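Local coordinates for PAN2-PAN3 deadenylation complex catalytic subunit pan2 (Neurospora crassa, PDB 4CZW), which probably serves as the catalytic subunit of the PAN deadenylation complex, shortening the poly(A) tails of messenger RNA exonucleolytically to release 5'-AMP, at residues G306-L309 against K310-N314. Residues are numbered along the deposited sequence; the frame is centred on the assembly and turned at random.
Sequences GDDL and KLHLN
His312 reaches back one turn of the helix to the carbonyl of Asp308. Its ring nitrogen ND1 donates to Asp308 O at 3.1 Å, with the oxygen 29° out of the ring plane. The backbone N of His312 gives the same oxygen a second, weak bond, so two donors of one residue share it. With CG beside the backbone N (chi1 -84°), ND1 is turned towards that oxygen. The Asp308 carboxylate stands almost perpendicular to the ring, at 86°, and its OD1 lies 3.5 Å from His312 CE1. The ring of Tyr304 stacks with that of His312. Replacing His312 by an alanine removes the ring, which would probably leave Asp308 O with just the weak backbone bond of the two described, and Tyr304 without its stacking partner. Lys310 runs extended alongside Asp307, and NZ forms a long salt bridge to Asp307 OD1 at 3.8 Å. Leu309 CG meets Leu313 CD1 at 4.1 Å, and Ile320 packs against both leucines. Leu311 N to Asp307 O and Leu313 N to Leu309 O are ordinary i to i+4 bonds. The arrangement is that of a short surface alpha-helix following strand 300-305 in the USP-like domain, away from the zinc sites.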
# COMPACT_ATOMS: atom_id res chain seq x y z
N GLY A 306 9.18 6.37 29.71
CA GLY A 306 10.34 5.95 30.47
C GLY A 306 9.99 5.31 31.80
O GLY A 306 9.01 4.58 31.92
N ASP A 307 10.81 5.60 32.82
CA ASP A 307 10.59 5.07 34.16
C ASP A 307 9.34 5.67 34.79
O ASP A 307 8.69 5.04 35.62
CB ASP A 307 11.80 5.33 35.05
CG ASP A 307 13.06 4.67 34.53
OD1 ASP A 307 12.95 3.63 33.84
OD2 ASP A 307 14.17 5.18 34.81
N ASP A 308 9.01 6.90 34.38
CA ASP A 308 7.82 7.58 34.87
C ASP A 308 6.56 6.80 34.46
O ASP A 308 5.57 6.78 35.19
CB ASP A 308 7.76 9.01 34.33
CG ASP A 308 6.58 9.79 34.87
OD1 ASP A 308 6.17 9.52 36.02
OD2 ASP A 308 6.07 10.67 34.15
N LEU A 309 6.63 6.17 33.29
CA LEU A 309 5.53 5.34 32.80
C LEU A 309 5.44 4.04 33.59
O LEU A 309 4.34 3.59 33.93
CB LEU A 309 5.72 5.05 31.31
CG LEU A 309 4.73 4.06 30.69
CD1 LEU A 309 3.30 4.54 30.86
CD2 LEU A 309 5.05 3.83 29.22
N LYS A 310 6.59 3.44 33.87
CA LYS A 310 6.65 2.19 34.61
C LYS A 310 6.10 2.36 36.02
O LYS A 310 5.47 1.45 36.57
CB LYS A 310 8.09 1.67 34.68
CG LYS A 310 8.74 1.44 33.32
CD LYS A 310 10.17 0.96 33.47
CE LYS A 310 10.84 0.77 32.12
NZ LYS A 310 12.25 0.30 32.26
N LEU A 311 6.33 3.52 36.61
CA LEU A 311 5.88 3.81 37.97
C LEU A 311 4.36 3.90 38.04
O LEU A 311 3.74 3.34 38.94
CB LEU A 311 6.51 5.11 38.48
CG LEU A 311 6.22 5.49 39.93
CD1 LEU A 311 6.72 4.41 40.88
CD2 LEU A 311 6.83 6.84 40.27
N HIS A 312 3.77 4.60 37.08
CA HIS A 312 2.32 4.76 37.02
C HIS A 312 1.61 3.44 36.76
O HIS A 312 0.51 3.20 37.25
CB HIS A 312 1.93 5.78 35.95
CG HIS A 312 1.98 7.20 36.41
ND1 HIS A 312 3.16 7.82 36.77
CD2 HIS A 312 1.00 8.12 36.58
CE1 HIS A 312 2.90 9.07 37.14
NE2 HIS A 312 1.60 9.27 37.03
N LEU A 313 2.25 2.57 35.99
CA LEU A 313 1.69 1.26 35.68
C LEU A 313 1.68 0.35 36.90
O LEU A 313 0.80 -0.49 37.05
CB LEU A 313 2.47 0.60 34.53
CG LEU A 313 2.20 1.18 33.14
CD1 LEU A 313 3.15 0.57 32.12
CD2 LEU A 313 0.76 0.95 32.73
N ASN A 314 2.67 0.53 37.78
CA ASN A 314 2.74 -0.26 39.00
C ASN A 314 1.69 0.19 40.02
O ASN A 314 1.20 -0.61 40.81
CB ASN A 314 4.14 -0.17 39.62
CG ASN A 314 5.20 -0.84 38.76
OD1 ASN A 314 4.89 -1.71 37.95
ND2 ASN A 314 6.45 -0.44 38.95